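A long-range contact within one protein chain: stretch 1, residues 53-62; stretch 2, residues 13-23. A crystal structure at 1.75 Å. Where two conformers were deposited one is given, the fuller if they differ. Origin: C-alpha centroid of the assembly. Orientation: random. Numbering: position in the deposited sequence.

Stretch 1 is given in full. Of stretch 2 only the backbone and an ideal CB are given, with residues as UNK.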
# COMPACT_ATOMS: atom_id res chain seq x y z
N ILE F 53 10.01 -16.19 4.68
CA ILE F 53 10.37 -14.84 4.26
C ILE F 53 9.91 -14.60 2.83
O ILE F 53 9.33 -13.56 2.50
CB ILE F 53 11.88 -14.62 4.40
CG1 ILE F 53 12.25 -14.43 5.88
CG2 ILE F 53 12.34 -13.41 3.58
CD1 ILE F 53 13.74 -14.43 6.16
N TYR F 54 10.14 -15.58 1.97
CA TYR F 54 9.72 -15.52 0.58
C TYR F 54 8.21 -15.36 0.50
O TYR F 54 7.68 -14.60 -0.31
CB TYR F 54 10.17 -16.79 -0.15
CG TYR F 54 9.36 -17.15 -1.37
CD1 TYR F 54 9.68 -16.63 -2.61
CD2 TYR F 54 8.29 -18.03 -1.28
CE1 TYR F 54 8.94 -16.97 -3.73
CE2 TYR F 54 7.55 -18.37 -2.39
CZ TYR F 54 7.88 -17.84 -3.61
OH TYR F 54 7.16 -18.16 -4.73
N GLN F 55 7.51 -16.11 1.35
CA GLN F 55 6.05 -16.03 1.38
C GLN F 55 5.57 -14.64 1.78
O GLN F 55 4.56 -14.16 1.28
CB GLN F 55 5.48 -17.12 2.30
CG GLN F 55 5.68 -18.51 1.72
CD GLN F 55 5.15 -19.62 2.61
OE1 GLN F 55 5.33 -19.60 3.83
NE2 GLN F 55 4.47 -20.59 2.00
N THR F 56 6.31 -13.97 2.66
CA THR F 56 5.93 -12.62 3.06
C THR F 56 6.12 -11.64 1.89
O THR F 56 5.29 -10.76 1.68
CB THR F 56 6.74 -12.17 4.29
OG1 THR F 56 6.51 -13.09 5.36
CG2 THR F 56 6.34 -10.77 4.73
N PHE F 57 7.19 -11.82 1.12
CA PHE F 57 7.42 -10.96 -0.04
C PHE F 57 6.31 -11.13 -1.09
O PHE F 57 5.86 -10.16 -1.69
CB PHE F 57 8.78 -11.25 -0.69
CG PHE F 57 9.91 -10.49 -0.06
CD1 PHE F 57 10.07 -9.13 -0.31
CD2 PHE F 57 10.81 -11.12 0.79
CE1 PHE F 57 11.12 -8.42 0.26
CE2 PHE F 57 11.86 -10.41 1.36
CZ PHE F 57 12.01 -9.07 1.10
N VAL F 58 5.88 -12.37 -1.32
CA VAL F 58 4.83 -12.62 -2.30
C VAL F 58 3.53 -11.94 -1.84
O VAL F 58 2.84 -11.31 -2.64
CB VAL F 58 4.57 -14.12 -2.49
CG1 VAL F 58 3.40 -14.34 -3.44
CG2 VAL F 58 5.82 -14.81 -3.01
N ALA F 59 3.22 -12.09 -0.55
CA ALA F 59 2.05 -11.46 0.05
C ALA F 59 2.10 -9.95 -0.11
O ALA F 59 1.12 -9.33 -0.51
CB ALA F 59 1.96 -11.83 1.52
N LEU F 60 3.25 -9.34 0.20
CA LEU F 60 3.38 -7.89 0.12
C LEU F 60 3.16 -7.38 -1.30
O LEU F 60 2.50 -6.36 -1.50
CB LEU F 60 4.75 -7.43 0.63
CG LEU F 60 4.91 -7.46 2.15
CD1 LEU F 60 6.38 -7.40 2.54
CD2 LEU F 60 4.13 -6.32 2.78
N ALA F 61 3.70 -8.09 -2.29
CA ALA F 61 3.53 -7.67 -3.67
C ALA F 61 2.06 -7.72 -4.06
O ALA F 61 1.55 -6.81 -4.71
CB ALA F 61 4.36 -8.55 -4.61
N ALA F 62 1.37 -8.79 -3.66
CA ALA F 62 -0.05 -8.91 -3.95
C ALA F 62 -0.86 -7.82 -3.25
O ALA F 62 -1.80 -7.28 -3.82
CB ALA F 62 -0.56 -10.29 -3.56
N UNK F 13 7.99 -8.62 -13.45
CA UNK F 13 9.42 -8.76 -13.26
C UNK F 13 9.77 -9.13 -11.82
O UNK F 13 10.72 -9.87 -11.57
CB UNK F 13 10.13 -7.46 -13.66
N UNK F 14 8.98 -8.63 -10.87
CA UNK F 14 9.18 -8.94 -9.46
C UNK F 14 8.96 -10.43 -9.21
O UNK F 14 9.75 -11.07 -8.52
CB UNK F 14 8.24 -8.11 -8.59
N UNK F 15 7.89 -10.97 -9.79
CA UNK F 15 7.59 -12.38 -9.65
C UNK F 15 8.72 -13.26 -10.18
O UNK F 15 9.11 -14.24 -9.55
CB UNK F 15 6.28 -12.71 -10.38
N UNK F 16 9.25 -12.90 -11.35
CA UNK F 16 10.37 -13.64 -11.92
C UNK F 16 11.56 -13.61 -10.97
O UNK F 16 12.17 -14.64 -10.69
CB UNK F 16 10.76 -13.06 -13.28
N UNK F 17 11.89 -12.41 -10.49
CA UNK F 17 13.01 -12.22 -9.59
C UNK F 17 12.85 -13.06 -8.33
O UNK F 17 13.81 -13.68 -7.87
CB UNK F 17 13.15 -10.74 -9.23
N UNK F 18 11.65 -13.08 -7.76
CA UNK F 18 11.39 -13.87 -6.56
C UNK F 18 11.70 -15.34 -6.81
O UNK F 18 12.31 -16.00 -5.97
CB UNK F 18 9.94 -13.70 -6.11
N UNK F 19 11.28 -15.86 -7.97
CA UNK F 19 11.52 -17.25 -8.31
C UNK F 19 13.02 -17.52 -8.43
O UNK F 19 13.53 -18.48 -7.86
CB UNK F 19 10.80 -17.61 -9.61
N UNK F 20 13.71 -16.67 -9.17
CA UNK F 20 15.15 -16.81 -9.37
C UNK F 20 15.91 -16.71 -8.05
O UNK F 20 16.70 -17.60 -7.71
CB UNK F 20 15.65 -15.74 -10.35
N UNK F 21 15.68 -15.64 -7.30
CA UNK F 21 16.43 -15.42 -6.06
C UNK F 21 16.15 -16.51 -5.03
O UNK F 21 17.01 -16.83 -4.22
CB UNK F 21 16.09 -14.05 -5.47
N UNK F 22 14.95 -17.07 -5.08
CA UNK F 22 14.57 -18.11 -4.14
C UNK F 22 15.49 -19.30 -4.32
O UNK F 22 15.94 -19.91 -3.35
CB UNK F 22 13.11 -18.52 -4.33
N UNK F 23 15.79 -19.62 -5.57
CA UNK F 23 16.65 -20.76 -5.89
C UNK F 23 18.10 -20.44 -5.56
O UNK F 23 18.81 -21.28 -5.01
CB UNK F 23 16.51 -21.14 -7.37

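Stretch 2 is a helix running antiparallel to the helix of stretch 1, the axes 11.2 Å apart at closest approach. Every position from 13 to 23 has helical backbone angles, so no site calls for glycine, and proline would cost a backbone hydrogen bond at most of them. The choice rests on what stretch 1 offers.

Position 13 lies out of reach of stretch 1, which therefore sets no preference; a helix-tolerant polar residue would do, and the residue is Gln13.

At position 14 the CA-to-CB bond points toward stretch 1, yet nothing there lies within 5.5 Å of the ideal CB. Ahead are the methyl of Ala61 and the ring of Phe57. A small side chain would fall short, whereas leucine, methionine or an aromatic could span the gap. The residue is Phe14. With chi1 in the t well, its CE2 comes 3.6 Å from CB of Ala61, where the small alanine leaves space for a ring. CE2 also lies 4.0 Å from O of Phe57, which sits at the edge of the Phe14 ring, near its plane. Between the two aromatic side chains the nearest atoms are Phe14 CZ and Phe57 CD1, 4.3 Å apart.

Position 15 points sideways and finds no charge or hydrogen-bonding group of a side chain near its CB, so many polar residues would serve; it is Glu15, which makes no contact with stretch 1. Positions 16 and 17 are out of reach, and stretch 1 cannot discriminate there. They hold Val16 and Gln17.

Position 18 again points toward stretch 1, and here the fit is close: the ideal CB is 4.2 Å from CE1 of Tyr54 and 5.3 Å from CG2 of Val58. The surroundings are apolar, favouring leucine, isoleucine or methionine, while a charge would find no partner. The residue is Leu18, in the m, t rotamer. Its CD1 packs 3.7 Å from CG2 of Val58, its CD2 lies 4.0 Å from CB of Phe57, and its CB is 4.1 Å from CE1 of Tyr54.

At position 19 the CB points away, so only a long side chain could return; flexible polar residues are plausible because Tyr54 ends in a hydroxyl. Gln19 bends back with chi1 and chi2 both m, bringing NE2 to 4.2 Å from OH of Tyr54, too far for a hydrogen bond.

Positions 20 and 21 are out of reach, leaving the choice open; they are Gln20 and Tyr21.

Position 22 points toward stretch 1, with its ideal CB 4.3 Å from CD1 of Tyr54. An exposed ring face suits a long aliphatic chain, and a cation at its end would gain from the pi electrons, so lysine, arginine or methionine fit. Arg22 lays CD over one face of the ring, 3.5 Å from CE1 of Tyr54, a CH-pi contact. Its guanidinium makes a cation-pi interaction with the same ring.

Position 23 is out of reach of stretch 1, so any helix-compatible side chain would serve; it is Gln23.

Stretch 2, residues 13-23: QFEVQLQQYRQ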
# COMPACT_ATOMS: atom_id res chain seq x y z
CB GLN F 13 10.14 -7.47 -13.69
CG GLN F 13 10.12 -7.26 -15.20
CD GLN F 13 10.66 -5.91 -15.62
OE1 GLN F 13 10.96 -5.06 -14.79
NE2 GLN F 13 10.76 -5.71 -16.93
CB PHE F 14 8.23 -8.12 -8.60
CG PHE F 14 8.47 -8.26 -7.12
CD1 PHE F 14 9.48 -7.57 -6.50
CD2 PHE F 14 7.67 -9.10 -6.36
CE1 PHE F 14 9.70 -7.70 -5.15
CE2 PHE F 14 7.89 -9.23 -5.01
CZ PHE F 14 8.90 -8.53 -4.40
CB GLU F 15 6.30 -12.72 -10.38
CG GLU F 15 5.05 -12.17 -9.70
CD GLU F 15 3.79 -12.63 -10.39
OE1 GLU F 15 3.48 -13.84 -10.29
OE2 GLU F 15 3.13 -11.79 -11.02
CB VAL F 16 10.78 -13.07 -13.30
CG1 VAL F 16 12.09 -13.67 -13.76
CG2 VAL F 16 9.68 -13.33 -14.32
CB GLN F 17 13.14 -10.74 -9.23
CG GLN F 17 14.26 -10.43 -8.25
CD GLN F 17 14.39 -8.94 -7.97
OE1 GLN F 17 13.82 -8.43 -7.01
NE2 GLN F 17 15.14 -8.25 -8.82
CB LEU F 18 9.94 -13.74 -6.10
CG LEU F 18 9.52 -12.44 -5.41
CD1 LEU F 18 8.09 -12.58 -4.90
CD2 LEU F 18 10.46 -12.07 -4.27
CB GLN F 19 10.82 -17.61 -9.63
CG GLN F 19 9.31 -17.57 -9.56
CD GLN F 19 8.72 -18.79 -8.87
OE1 GLN F 19 9.45 -19.63 -8.34
NE2 GLN F 19 7.39 -18.89 -8.87
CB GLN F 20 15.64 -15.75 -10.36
CG GLN F 20 15.06 -15.89 -11.76
CD GLN F 20 15.44 -14.74 -12.68
OE1 GLN F 20 15.72 -13.63 -12.22
NE2 GLN F 20 15.44 -15.00 -13.98
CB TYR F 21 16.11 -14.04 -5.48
CG TYR F 21 16.81 -12.91 -6.19
CD1 TYR F 21 17.52 -13.12 -7.36
CD2 TYR F 21 16.77 -11.62 -5.68
CE1 TYR F 21 18.17 -12.09 -8.01
CE2 TYR F 21 17.41 -10.58 -6.32
CZ TYR F 21 18.11 -10.82 -7.48
OH TYR F 21 18.75 -9.78 -8.12
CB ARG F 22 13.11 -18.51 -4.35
CG ARG F 22 12.59 -19.55 -3.36
CD ARG F 22 11.10 -19.76 -3.53
NE ARG F 22 10.72 -21.17 -3.45
CZ ARG F 22 10.59 -21.85 -2.32
NH1 ARG F 22 10.81 -21.26 -1.15
NH2 ARG F 22 10.24 -23.13 -2.35
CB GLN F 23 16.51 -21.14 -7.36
CG GLN F 23 17.41 -22.29 -7.78
CD GLN F 23 17.18 -23.54 -6.95
OE1 GLN F 23 18.00 -23.88 -6.10
NE2 GLN F 23 16.07 -24.22 -7.21
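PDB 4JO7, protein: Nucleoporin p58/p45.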